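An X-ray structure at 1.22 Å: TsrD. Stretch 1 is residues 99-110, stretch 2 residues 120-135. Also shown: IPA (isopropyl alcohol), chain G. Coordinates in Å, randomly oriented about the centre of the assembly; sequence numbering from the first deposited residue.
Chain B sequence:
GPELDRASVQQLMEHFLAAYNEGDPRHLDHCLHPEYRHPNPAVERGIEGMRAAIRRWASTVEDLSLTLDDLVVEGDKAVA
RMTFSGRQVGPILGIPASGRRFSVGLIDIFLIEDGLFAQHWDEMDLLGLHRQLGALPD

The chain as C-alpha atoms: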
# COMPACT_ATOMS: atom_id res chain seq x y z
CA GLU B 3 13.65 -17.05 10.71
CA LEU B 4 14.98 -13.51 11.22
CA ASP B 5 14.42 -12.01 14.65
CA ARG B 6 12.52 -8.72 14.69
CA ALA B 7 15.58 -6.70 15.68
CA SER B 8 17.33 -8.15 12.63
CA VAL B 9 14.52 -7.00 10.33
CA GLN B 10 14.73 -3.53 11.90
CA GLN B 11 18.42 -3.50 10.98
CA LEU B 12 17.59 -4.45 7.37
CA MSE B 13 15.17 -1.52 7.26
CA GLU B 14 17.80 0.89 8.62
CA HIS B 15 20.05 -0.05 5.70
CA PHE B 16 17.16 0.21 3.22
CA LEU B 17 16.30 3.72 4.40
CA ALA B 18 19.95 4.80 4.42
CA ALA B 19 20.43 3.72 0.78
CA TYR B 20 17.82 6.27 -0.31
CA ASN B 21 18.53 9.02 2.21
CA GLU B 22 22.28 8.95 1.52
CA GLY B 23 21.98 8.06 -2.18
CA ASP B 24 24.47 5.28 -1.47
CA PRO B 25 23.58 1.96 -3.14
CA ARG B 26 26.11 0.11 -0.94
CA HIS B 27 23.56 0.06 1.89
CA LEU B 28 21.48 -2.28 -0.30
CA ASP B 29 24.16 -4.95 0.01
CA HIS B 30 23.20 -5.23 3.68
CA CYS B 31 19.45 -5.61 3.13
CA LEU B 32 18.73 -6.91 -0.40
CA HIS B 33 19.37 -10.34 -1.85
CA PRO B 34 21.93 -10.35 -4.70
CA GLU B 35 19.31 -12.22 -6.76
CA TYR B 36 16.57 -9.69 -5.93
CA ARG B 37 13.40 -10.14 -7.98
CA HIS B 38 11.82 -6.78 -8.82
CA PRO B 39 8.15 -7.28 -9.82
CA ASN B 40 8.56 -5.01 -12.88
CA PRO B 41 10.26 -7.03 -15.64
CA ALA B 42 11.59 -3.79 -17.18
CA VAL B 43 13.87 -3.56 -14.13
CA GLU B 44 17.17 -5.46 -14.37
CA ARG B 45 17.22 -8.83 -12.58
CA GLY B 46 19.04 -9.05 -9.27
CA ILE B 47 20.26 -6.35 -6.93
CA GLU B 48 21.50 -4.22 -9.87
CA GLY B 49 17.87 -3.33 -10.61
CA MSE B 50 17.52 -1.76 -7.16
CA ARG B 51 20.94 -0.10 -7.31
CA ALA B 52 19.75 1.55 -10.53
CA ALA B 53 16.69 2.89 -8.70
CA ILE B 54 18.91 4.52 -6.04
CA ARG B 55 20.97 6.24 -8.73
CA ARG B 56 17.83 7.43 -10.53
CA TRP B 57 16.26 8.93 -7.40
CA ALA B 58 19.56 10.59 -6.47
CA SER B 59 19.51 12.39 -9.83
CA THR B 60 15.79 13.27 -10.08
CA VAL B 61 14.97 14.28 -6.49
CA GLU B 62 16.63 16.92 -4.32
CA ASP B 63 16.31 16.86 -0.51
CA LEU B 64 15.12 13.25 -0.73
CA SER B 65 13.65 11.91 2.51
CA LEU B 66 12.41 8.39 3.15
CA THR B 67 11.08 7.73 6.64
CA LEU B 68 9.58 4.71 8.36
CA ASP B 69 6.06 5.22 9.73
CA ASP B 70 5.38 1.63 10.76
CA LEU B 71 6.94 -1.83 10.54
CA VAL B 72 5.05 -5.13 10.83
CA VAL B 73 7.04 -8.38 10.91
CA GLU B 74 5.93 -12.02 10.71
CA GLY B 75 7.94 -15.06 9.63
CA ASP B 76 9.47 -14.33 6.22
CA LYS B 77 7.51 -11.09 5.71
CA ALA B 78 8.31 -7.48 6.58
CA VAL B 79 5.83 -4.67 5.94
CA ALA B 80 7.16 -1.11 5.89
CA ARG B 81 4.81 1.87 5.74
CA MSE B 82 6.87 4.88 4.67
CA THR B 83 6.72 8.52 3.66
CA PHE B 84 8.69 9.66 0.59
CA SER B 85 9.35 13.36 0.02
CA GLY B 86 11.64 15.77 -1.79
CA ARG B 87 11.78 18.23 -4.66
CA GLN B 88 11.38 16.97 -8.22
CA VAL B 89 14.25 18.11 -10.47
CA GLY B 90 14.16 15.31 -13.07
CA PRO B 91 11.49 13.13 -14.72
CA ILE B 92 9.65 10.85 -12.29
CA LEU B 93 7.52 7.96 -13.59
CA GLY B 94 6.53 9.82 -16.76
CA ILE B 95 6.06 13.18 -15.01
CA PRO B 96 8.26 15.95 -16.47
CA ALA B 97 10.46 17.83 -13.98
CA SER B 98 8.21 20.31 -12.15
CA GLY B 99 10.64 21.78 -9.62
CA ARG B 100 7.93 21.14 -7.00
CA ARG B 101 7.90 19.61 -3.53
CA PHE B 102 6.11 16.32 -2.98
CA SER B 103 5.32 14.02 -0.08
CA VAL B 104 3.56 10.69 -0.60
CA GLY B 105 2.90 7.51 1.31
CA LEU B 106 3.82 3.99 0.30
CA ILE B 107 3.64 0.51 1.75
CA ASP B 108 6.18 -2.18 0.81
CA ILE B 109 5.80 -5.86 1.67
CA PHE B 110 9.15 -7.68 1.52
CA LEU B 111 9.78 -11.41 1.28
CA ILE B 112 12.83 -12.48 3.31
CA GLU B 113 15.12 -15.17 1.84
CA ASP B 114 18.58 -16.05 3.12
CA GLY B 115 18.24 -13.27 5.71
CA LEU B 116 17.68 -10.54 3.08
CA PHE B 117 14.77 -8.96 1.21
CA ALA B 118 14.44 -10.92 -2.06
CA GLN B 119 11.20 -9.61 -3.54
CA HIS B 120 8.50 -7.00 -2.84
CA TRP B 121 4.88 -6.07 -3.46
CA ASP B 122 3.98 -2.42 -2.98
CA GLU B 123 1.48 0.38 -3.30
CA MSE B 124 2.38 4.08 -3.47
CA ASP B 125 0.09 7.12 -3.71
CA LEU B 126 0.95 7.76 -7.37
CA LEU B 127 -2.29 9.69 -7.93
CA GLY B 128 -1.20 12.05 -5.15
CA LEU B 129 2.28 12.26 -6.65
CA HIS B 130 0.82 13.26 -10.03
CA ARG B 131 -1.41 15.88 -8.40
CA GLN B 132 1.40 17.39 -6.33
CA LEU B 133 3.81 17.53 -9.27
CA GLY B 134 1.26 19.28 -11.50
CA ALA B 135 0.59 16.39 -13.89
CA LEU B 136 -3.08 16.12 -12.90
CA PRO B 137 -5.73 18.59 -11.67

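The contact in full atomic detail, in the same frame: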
# COMPACT_ATOMS: atom_id res chain seq x y z
N GLY B 99 10.00 20.94 -10.63
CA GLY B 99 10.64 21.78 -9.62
C GLY B 99 9.87 21.86 -8.31
O GLY B 99 10.23 22.66 -7.45
N ARG B 100 8.83 21.04 -8.15
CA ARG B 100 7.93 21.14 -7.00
C ARG B 100 8.25 20.14 -5.89
O ARG B 100 8.79 19.06 -6.14
CB ARG B 100 6.48 20.93 -7.43
CG ARG B 100 5.93 21.98 -8.37
CD ARG B 100 4.48 21.66 -8.70
NE ARG B 100 3.89 22.59 -9.65
CZ ARG B 100 2.65 22.51 -10.11
N ARG B 101 7.87 20.51 -4.67
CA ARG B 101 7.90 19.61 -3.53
C ARG B 101 6.83 18.54 -3.66
O ARG B 101 5.76 18.78 -4.22
CB ARG B 101 7.65 20.37 -2.22
CG ARG B 101 8.70 21.41 -1.84
CD ARG B 101 10.00 20.77 -1.37
NE ARG B 101 9.79 19.78 -0.31
CZ ARG B 101 10.75 19.02 0.20
NH1 ARG B 101 12.00 19.13 -0.24
NH2 ARG B 101 10.47 18.14 1.15
N PHE B 102 7.11 17.37 -3.10
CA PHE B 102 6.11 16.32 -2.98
C PHE B 102 6.31 15.58 -1.67
O PHE B 102 7.40 15.58 -1.10
CB PHE B 102 6.19 15.34 -4.16
CG PHE B 102 7.48 14.56 -4.22
CD1 PHE B 102 8.58 15.05 -4.91
CD2 PHE B 102 7.60 13.34 -3.56
CE1 PHE B 102 9.76 14.34 -4.96
CE2 PHE B 102 8.78 12.63 -3.60
CZ PHE B 102 9.87 13.13 -4.30
N SER B 103 5.25 14.94 -1.21
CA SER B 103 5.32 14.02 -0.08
C SER B 103 4.20 13.02 -0.25
O SER B 103 3.03 13.41 -0.29
CB SER B 103 5.19 14.76 1.25
OG SER B 103 5.30 13.84 2.33
N VAL B 104 4.55 11.74 -0.40
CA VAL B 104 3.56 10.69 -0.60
C VAL B 104 3.84 9.48 0.26
O VAL B 104 4.98 9.21 0.65
CB VAL B 104 3.48 10.24 -2.08
CG1 VAL B 104 2.96 11.37 -2.96
CG2 VAL B 104 4.84 9.75 -2.58
N GLY B 105 2.78 8.74 0.55
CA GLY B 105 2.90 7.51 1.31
C GLY B 105 3.08 6.31 0.41
O GLY B 105 2.67 6.30 -0.76
N LEU B 106 3.69 5.27 0.97
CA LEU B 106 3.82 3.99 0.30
C LEU B 106 3.84 2.90 1.35
O LEU B 106 4.14 3.15 2.52
CB LEU B 106 5.08 3.95 -0.57
CG LEU B 106 6.42 4.10 0.17
CD1 LEU B 106 7.52 3.27 -0.48
CD2 LEU B 106 6.85 5.55 0.32
N ILE B 107 3.49 1.69 0.92
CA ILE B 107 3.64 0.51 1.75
C ILE B 107 4.33 -0.56 0.92
O ILE B 107 3.86 -0.90 -0.17
CB ILE B 107 2.29 -0.02 2.28
CG1 ILE B 107 1.56 1.06 3.08
CG2 ILE B 107 2.51 -1.28 3.11
CD1 ILE B 107 0.13 0.71 3.46
N ASP B 108 5.45 -1.08 1.43
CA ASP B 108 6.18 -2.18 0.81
C ASP B 108 6.05 -3.43 1.67
O ASP B 108 6.24 -3.37 2.88
CB ASP B 108 7.67 -1.87 0.69
CG ASP B 108 7.99 -0.81 -0.35
OD1 ASP B 108 7.07 -0.32 -1.05
OD2 ASP B 108 9.18 -0.46 -0.46
N ILE B 109 5.74 -4.55 1.03
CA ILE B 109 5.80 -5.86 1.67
C ILE B 109 7.00 -6.59 1.09
O ILE B 109 7.05 -6.81 -0.12
CB ILE B 109 4.52 -6.67 1.45
CG1 ILE B 109 3.31 -5.91 1.98
CG2 ILE B 109 4.64 -8.04 2.11
CD1 ILE B 109 1.98 -6.56 1.69
N PHE B 110 7.95 -6.96 1.94
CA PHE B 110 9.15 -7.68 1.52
C PHE B 110 9.08 -9.14 1.91
O PHE B 110 8.65 -9.48 3.02
CB PHE B 110 10.40 -7.08 2.15
CG PHE B 110 10.70 -5.67 1.74
CD1 PHE B 110 11.26 -5.40 0.50
CD2 PHE B 110 10.45 -4.61 2.60
CE1 PHE B 110 11.56 -4.10 0.12
CE2 PHE B 110 10.74 -3.31 2.23
CZ PHE B 110 11.30 -3.06 0.99
N HIS B 120 9.49 -7.85 -3.50
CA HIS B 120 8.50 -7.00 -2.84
C HIS B 120 7.21 -6.89 -3.63
O HIS B 120 7.17 -7.16 -4.83
CB HIS B 120 9.05 -5.59 -2.59
CG HIS B 120 9.21 -4.76 -3.83
ND1 HIS B 120 10.40 -4.65 -4.50
CD2 HIS B 120 8.32 -4.00 -4.51
CE1 HIS B 120 10.25 -3.87 -5.55
NE2 HIS B 120 8.99 -3.46 -5.58
N TRP B 121 6.17 -6.49 -2.91
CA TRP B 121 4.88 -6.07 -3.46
C TRP B 121 4.60 -4.74 -2.80
O TRP B 121 4.80 -4.60 -1.60
CB TRP B 121 3.77 -7.05 -3.11
CG TRP B 121 4.01 -8.47 -3.51
CD1 TRP B 121 3.54 -9.09 -4.63
CD2 TRP B 121 4.76 -9.45 -2.79
NE1 TRP B 121 3.96 -10.40 -4.65
CE2 TRP B 121 4.71 -10.65 -3.53
CE3 TRP B 121 5.47 -9.43 -1.58
CZ2 TRP B 121 5.34 -11.82 -3.11
CZ3 TRP B 121 6.10 -10.60 -1.16
CH2 TRP B 121 6.02 -11.78 -1.93
N ASP B 122 4.14 -3.75 -3.55
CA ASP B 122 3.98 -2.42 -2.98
C ASP B 122 2.77 -1.68 -3.52
O ASP B 122 2.21 -2.06 -4.55
CB ASP B 122 5.24 -1.59 -3.23
CG ASP B 122 5.41 -1.24 -4.69
OD1 ASP B 122 5.66 -2.15 -5.50
OD2 ASP B 122 5.30 -0.04 -5.02
N GLU B 123 2.38 -0.64 -2.79
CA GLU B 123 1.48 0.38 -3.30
C GLU B 123 2.00 1.74 -2.84
O GLU B 123 2.44 1.90 -1.70
CB GLU B 123 0.05 0.19 -2.80
CG GLU B 123 -0.61 -1.13 -3.18
CD GLU B 123 -0.87 -1.30 -4.66
OE1 GLU B 123 -0.72 -0.34 -5.45
OE2 GLU B 123 -1.23 -2.43 -5.05
N MSE B 124 1.97 2.71 -3.75
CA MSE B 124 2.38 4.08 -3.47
C MSE B 124 1.26 4.99 -3.95
O MSE B 124 0.55 4.65 -4.90
CB MSE B 124 3.70 4.42 -4.18
CG MSE B 124 4.07 5.91 -4.14
SE MSE B 124 5.75 6.33 -5.06
CE MSE B 124 6.83 5.87 -3.52
N ASP B 125 1.10 6.14 -3.30
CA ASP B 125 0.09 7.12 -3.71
C ASP B 125 0.53 7.87 -4.97
O ASP B 125 0.88 9.05 -4.93
CB ASP B 125 -0.17 8.09 -2.55
CG ASP B 125 -1.27 9.10 -2.86
OD1 ASP B 125 -2.04 8.89 -3.82
OD2 ASP B 125 -1.36 10.10 -2.11
N LEU B 126 0.52 7.16 -6.10
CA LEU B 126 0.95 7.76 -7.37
C LEU B 126 -0.03 8.82 -7.86
O LEU B 126 0.39 9.79 -8.50
CB LEU B 126 1.15 6.69 -8.44
CG LEU B 126 2.29 5.70 -8.19
CD1 LEU B 126 2.45 4.78 -9.39
CD2 LEU B 126 3.59 6.42 -7.89
N LEU B 127 -1.32 8.66 -7.57
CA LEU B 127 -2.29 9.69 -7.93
C LEU B 127 -1.94 11.00 -7.22
O LEU B 127 -1.94 12.07 -7.83
CB LEU B 127 -3.71 9.25 -7.59
CG LEU B 127 -4.82 10.25 -7.98
CD1 LEU B 127 -4.85 10.50 -9.48
CD2 LEU B 127 -6.17 9.76 -7.49
N GLY B 128 -1.63 10.90 -5.93
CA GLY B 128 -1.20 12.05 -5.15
C GLY B 128 0.09 12.65 -5.68
O GLY B 128 0.23 13.87 -5.73
N LEU B 129 1.03 11.80 -6.08
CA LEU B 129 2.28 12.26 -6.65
C LEU B 129 2.03 13.08 -7.92
O LEU B 129 2.59 14.17 -8.10
CB LEU B 129 3.21 11.08 -6.95
CG LEU B 129 4.63 11.43 -7.40
CD1 LEU B 129 5.39 12.13 -6.29
CD2 LEU B 129 5.36 10.18 -7.87
N HIS B 130 1.18 12.56 -8.81
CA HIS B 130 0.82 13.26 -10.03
C HIS B 130 0.17 14.61 -9.75
O HIS B 130 0.47 15.61 -10.40
CB HIS B 130 -0.13 12.41 -10.88
CG HIS B 130 0.58 11.41 -11.74
ND1 HIS B 130 1.21 10.30 -11.23
CD2 HIS B 130 0.76 11.36 -13.08
CE1 HIS B 130 1.74 9.61 -12.22
NE2 HIS B 130 1.48 10.23 -13.35
N ARG B 131 -0.73 14.64 -8.77
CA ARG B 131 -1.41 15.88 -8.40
C ARG B 131 -0.44 16.91 -7.83
O ARG B 131 -0.49 18.08 -8.20
CB ARG B 131 -2.55 15.60 -7.43
CG ARG B 131 -3.79 15.10 -8.15
CD ARG B 131 -4.88 14.64 -7.20
NE ARG B 131 -6.05 14.19 -7.94
CZ ARG B 131 -7.00 13.40 -7.45
NH1 ARG B 131 -6.93 12.96 -6.20
NH2 ARG B 131 -8.03 13.05 -8.21
N GLN B 132 0.44 16.48 -6.95
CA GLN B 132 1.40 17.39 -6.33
C GLN B 132 2.41 17.94 -7.33
O GLN B 132 2.84 19.09 -7.22
CB GLN B 132 2.13 16.70 -5.18
CG GLN B 132 1.23 16.36 -4.01
CD GLN B 132 1.92 15.48 -3.01
OE1 GLN B 132 3.13 15.58 -2.83
NE2 GLN B 132 1.17 14.61 -2.35
N LEU B 133 2.79 17.12 -8.31
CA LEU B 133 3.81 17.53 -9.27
C LEU B 133 3.21 18.18 -10.52
O LEU B 133 3.93 18.43 -11.50
CB LEU B 133 4.69 16.34 -9.63
CG LEU B 133 5.48 15.78 -8.44
CD1 LEU B 133 6.35 14.61 -8.88
CD2 LEU B 133 6.33 16.85 -7.76
N GLY B 134 1.92 18.47 -10.48
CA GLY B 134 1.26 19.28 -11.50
C GLY B 134 0.89 18.54 -12.78
O GLY B 134 0.58 19.17 -13.79
N ALA B 135 0.90 17.21 -12.72
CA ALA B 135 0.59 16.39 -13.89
C ALA B 135 -0.91 16.13 -14.02
O ALA B 135 -1.39 15.76 -15.10
CB ALA B 135 1.35 15.08 -13.83
C1 IPA G . 11.04 -1.57 -2.88
C2 IPA G . 10.80 -0.18 -3.46
C3 IPA G . 9.78 -0.24 -4.59
O2 IPA G . 10.31 0.68 -2.44
O HOH W 1 3.55 20.31 -4.79
O HOH W 2 0.23 10.08 0.09
O HOH W 3 6.41 1.69 -3.13

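The contact follows a simple plan: one long strand, 101-110, is used twice by a partner that changes form midway. Its C-terminal half pairs with strand 120-124 in an antiparallel sheet, the two directions 171° apart. Past D125 the partner becomes a helix, 126-132, which continues in the same sense along the first half of the strand, again nearly antiparallel to it at 176°, with axes 7.9 Å apart at closest approach. Together the two stretches bury 915 Å².

Backbone hydrogen bonds set the register. I107 and E123 form one reciprocal pair, I107 N to E123 O at 2.8 Å and E123 N to I107 O at 3.0 Å; I109 and W121 form the next, I109 N to W121 O at 2.8 Å and W121 N to I109 O at 2.9 Å. A last rung, D125 N to G105 O at 3.0 Å, closes the ladder where the strand gives way. At the non-hydrogen-bonded positions the chains draw closer, down to 4.0 Å between L106 CA and M124 CA, and CA-H...O contacts fill in, as from H120 CA to I109 O at 3.1 Å.

D125 manages the change from strand to helix. Its backbone nitrogen finishes the sheet, while its side chain caps the helix by accepting from G128 N, with OD1 2.9 Å away. Absence of a side chain matters at G128: a CB there would clash with D125 OD2. That same OD2 accepts a bond from a water that in turn accepts from G105 N, so the cap is also tied to the opposing strand.

Once strand pairing ends, Q132 replaces a backbone partner with its side-chain amide. S103 N donates to Q132 OE1 at 2.7 Å, and Q132 NE2 donates to S103 O at 3.0 Å, so one carboxamide satisfies both polar backbone groups of S103. A second water extends the link, donating to R101 O and Q132 O. Farther out, R100 lays its aliphatic chain along the helix end, CD 3.4 Å from Q132 O.

Apolar packing joins the helix, and L133 just past it, to the strand. V104 points toward the partner and fits between its two forms: CG2 lies 4.2 Å from CG of M124, a selenomethionine, and CG1 lies 4.0 Å from L129 CB. F102 CD2 meets L129 CD1 at 3.7 Å, and F102 CB meets L133 CD2 at 3.9 Å. Within the sheet, side chains sort by face. L106 CD2 and M124 CE touch at 3.9 Å on the face shared with D108, D122, F110 and H120; on the other, I109 CG2 packs against W121 CE3 at 4.0 Å.

The paired acids D108 and D122 add a polar contact to the face they share with H120 and F110. Their like charges come within 4.4 Å, OD1 of D108 to OD2 of D122, and a water donating to both of these oxygens eases the approach. Isopropyl alcohol, probably from the crystallisation liquor, donates from O2 to D108 OD2 at 2.5 Å, and its C1 sits over one face of the H120 ring.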